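Local coordinates for protein beta-carbonic anhydrase (Methanothermobacter thermautotrophicus, PDB 1G5C) that probably catalyses the reversible hydration of carbon dioxide to bicarbonate as a zinc-dependent beta-class carbonic anhydrase, at residues 132-135 against 136-140. Numbering follows the deposited sequence.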
ATOM      1  N   VAL A 132      -6.752 -10.892 -11.289  1.00 15.58           N
ATOM      2  CA  VAL A 132      -5.301 -10.810 -11.404  1.00 15.19           C
ATOM      3  C   VAL A 132      -4.853 -10.568 -12.868  1.00 18.09           C
ATOM      4  O   VAL A 132      -4.031  -9.684 -13.151  1.00 16.50           O
ATOM      5  CB  VAL A 132      -4.618 -12.093 -10.882  1.00 17.36           C
ATOM      6  CG1 VAL A 132      -3.137 -12.074 -11.265  1.00 18.33           C
ATOM      7  CG2 VAL A 132      -4.747 -12.189  -9.351  1.00 16.65           C
ATOM      8  N   ILE A 133      -5.384 -11.367 -13.789  1.00 19.61           N
ATOM      9  CA  ILE A 133      -5.055 -11.239 -15.202  1.00 16.94           C
ATOM     10  C   ILE A 133      -5.418  -9.838 -15.668  1.00 17.97           C
ATOM     11  O   ILE A 133      -4.674  -9.207 -16.413  1.00 21.21           O
ATOM     12  CB  ILE A 133      -5.836 -12.274 -16.055  1.00 20.59           C
ATOM     13  CG1 ILE A 133      -5.348 -13.688 -15.732  1.00 20.66           C
ATOM     14  CG2 ILE A 133      -5.638 -11.985 -17.557  1.00 21.62           C
ATOM     15  CD1 ILE A 133      -3.895 -13.899 -16.047  1.00 22.16           C
ATOM     16  N   GLU A 134      -6.572  -9.357 -15.233  1.00 18.65           N
ATOM     17  CA  GLU A 134      -7.027  -8.023 -15.601  1.00 20.30           C
ATOM     18  C   GLU A 134      -6.039  -6.971 -15.065  1.00 20.03           C
ATOM     19  O   GLU A 134      -5.736  -5.986 -15.743  1.00 17.81           O
ATOM     20  CB  GLU A 134      -8.417  -7.784 -15.008  1.00 24.90           C
ATOM     21  CG  GLU A 134      -8.981  -6.391 -15.243  1.00 34.99           C
ATOM     22  CD  GLU A 134      -9.017  -6.019 -16.719  1.00 38.25           C
ATOM     23  OE1 GLU A 134      -9.398  -6.881 -17.545  1.00 39.79           O
ATOM     24  OE2 GLU A 134      -8.674  -4.864 -17.050  1.00 42.73           O
ATOM     25  N   GLY A 135      -5.544  -7.177 -13.845  1.00 16.61           N
ATOM     26  CA  GLY A 135      -4.598  -6.230 -13.275  1.00 13.27           C
ATOM     27  C   GLY A 135      -3.317  -6.222 -14.080  1.00 15.13           C
ATOM     28  O   GLY A 135      -2.705  -5.179 -14.296  1.00 14.47           O
ATOM     29  N   VAL A 136      -2.892  -7.394 -14.530  1.00 15.28           N
ATOM     30  CA  VAL A 136      -1.674  -7.474 -15.330  1.00 17.99           C
ATOM     31  C   VAL A 136      -1.875  -6.656 -16.609  1.00 20.37           C
ATOM     32  O   VAL A 136      -1.021  -5.845 -16.995  1.00 21.01           O
ATOM     33  CB  VAL A 136      -1.344  -8.945 -15.691  1.00 19.09           C
ATOM     34  CG1 VAL A 136      -0.254  -8.999 -16.769  1.00 16.17           C
ATOM     35  CG2 VAL A 136      -0.876  -9.699 -14.412  1.00 16.29           C
ATOM     36  N   LYS A 137      -3.017  -6.846 -17.256  1.00 21.73           N
ATOM     37  CA  LYS A 137      -3.289  -6.105 -18.478  1.00 24.28           C
ATOM     38  C   LYS A 137      -3.277  -4.594 -18.255  1.00 21.39           C
ATOM     39  O   LYS A 137      -2.732  -3.849 -19.068  1.00 23.06           O
ATOM     40  CB  LYS A 137      -4.618  -6.563 -19.081  1.00 26.41           C
ATOM     41  CG  LYS A 137      -4.407  -7.509 -20.275  1.00 37.13           C
ATOM     42  CD  LYS A 137      -5.596  -8.432 -20.582  1.00 39.82           C
ATOM     43  CE  LYS A 137      -6.893  -7.944 -19.961  1.00 43.31           C
ATOM     44  NZ  LYS A 137      -8.066  -8.690 -20.486  1.00 48.17           N
ATOM     45  N   ARG A 138      -3.866  -4.137 -17.154  1.00 19.54           N
ATOM     46  CA  ARG A 138      -3.886  -2.712 -16.858  1.00 20.56           C
ATOM     47  C   ARG A 138      -2.498  -2.133 -16.665  1.00 20.81           C
ATOM     48  O   ARG A 138      -2.192  -1.061 -17.175  1.00 22.13           O
ATOM     49  CB  ARG A 138      -4.710  -2.426 -15.613  1.00 22.64           C
ATOM     50  CG  ARG A 138      -6.170  -2.200 -15.907  1.00 26.64           C
ATOM     51  CD  ARG A 138      -6.945  -1.914 -14.656  1.00 31.23           C
ATOM     52  NE  ARG A 138      -8.216  -2.620 -14.712  1.00 38.64           N
ATOM     53  CZ  ARG A 138      -9.246  -2.398 -13.900  1.00 41.90           C
ATOM     54  NH1 ARG A 138      -9.169  -1.472 -12.949  1.00 39.87           N
ATOM     55  NH2 ARG A 138     -10.355  -3.112 -14.041  1.00 44.10           N
ATOM     56  N   LEU A 139      -1.654  -2.840 -15.923  1.00 19.47           N
ATOM     57  CA  LEU A 139      -0.303  -2.355 -15.685  1.00 20.39           C
ATOM     58  C   LEU A 139       0.482  -2.322 -16.990  1.00 21.76           C
ATOM     59  O   LEU A 139       1.153  -1.342 -17.303  1.00 21.02           O
ATOM     60  CB  LEU A 139       0.413  -3.242 -14.660  1.00 15.84           C
ATOM     61  CG  LEU A 139       0.002  -3.037 -13.195  1.00 18.82           C
ATOM     62  CD1 LEU A 139       0.656  -4.085 -12.325  1.00 18.66           C
ATOM     63  CD2 LEU A 139       0.417  -1.637 -12.746  1.00 17.23           C
ATOM     64  N   LYS A 140       0.393  -3.398 -17.756  1.00 24.12           N
ATOM     65  CA  LYS A 140       1.110  -3.470 -19.018  1.00 26.36           C
ATOM     66  C   LYS A 140       0.624  -2.458 -20.054  1.00 25.72           C
ATOM     67  O   LYS A 140       1.408  -2.003 -20.878  1.00 28.54           O
ATOM     68  CB  LYS A 140       1.033  -4.891 -19.577  1.00 28.36           C
ATOM     69  CG  LYS A 140       2.062  -5.813 -18.953  1.00 28.61           C
ATOM     70  CD  LYS A 140       2.058  -7.158 -19.640  1.00 28.55           C
ATOM     71  CE  LYS A 140       3.445  -7.782 -19.600  1.00 29.24           C
ATOM     72  NZ  LYS A 140       4.492  -6.891 -20.231  1.00 22.49           N
TER
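Glu134 reaches Lys137 and Arg138, three and four residues further along the helix, because its CG stands opposite the backbone N (chi1 176°) and the chain then folds at chi2 (55°), which turns the carboxylate toward them. Its two oxygens divide the work. OE2 takes the N-H of Arg138 NE at 3.3 Å through its anti lone pair; the bond is nearly straight and meets the guanidinium at its edge, in plane, although the carboxylate and guanidinium planes stand 61° apart. OE1, the other carboxylate oxygen, is turned to Lys137, whose chain, bent at chi3, crosses that of Glu134 at about a right angle; the salt bridge from OE1 to Lys137 NZ is long, 3.7 Å. The guanidinium has a stronger partner outside the helix: its NH1 is hydrogen-bonded to Val62 O. With an alanine here instead of Glu134, both cationic chains would probably lose their shared counter-charge, and the guanidinium would rely on its bond to Val62 O. Regular helical bonds include Val136 N to Val132 O (2.9 Å) and Leu139 N to Gly135 O (3.0 Å). Val136 CG2 lies 3.4 Å from Val132 O. The salt-bridge network lies on the more exposed side of helix 128-141, while Val136 and Leu139 pack on strand 81-87, Leu139 also reaches Val151 of strand 150-156, and Val132 and Ile133 rest on Leu166 in the loop after strand 163-165.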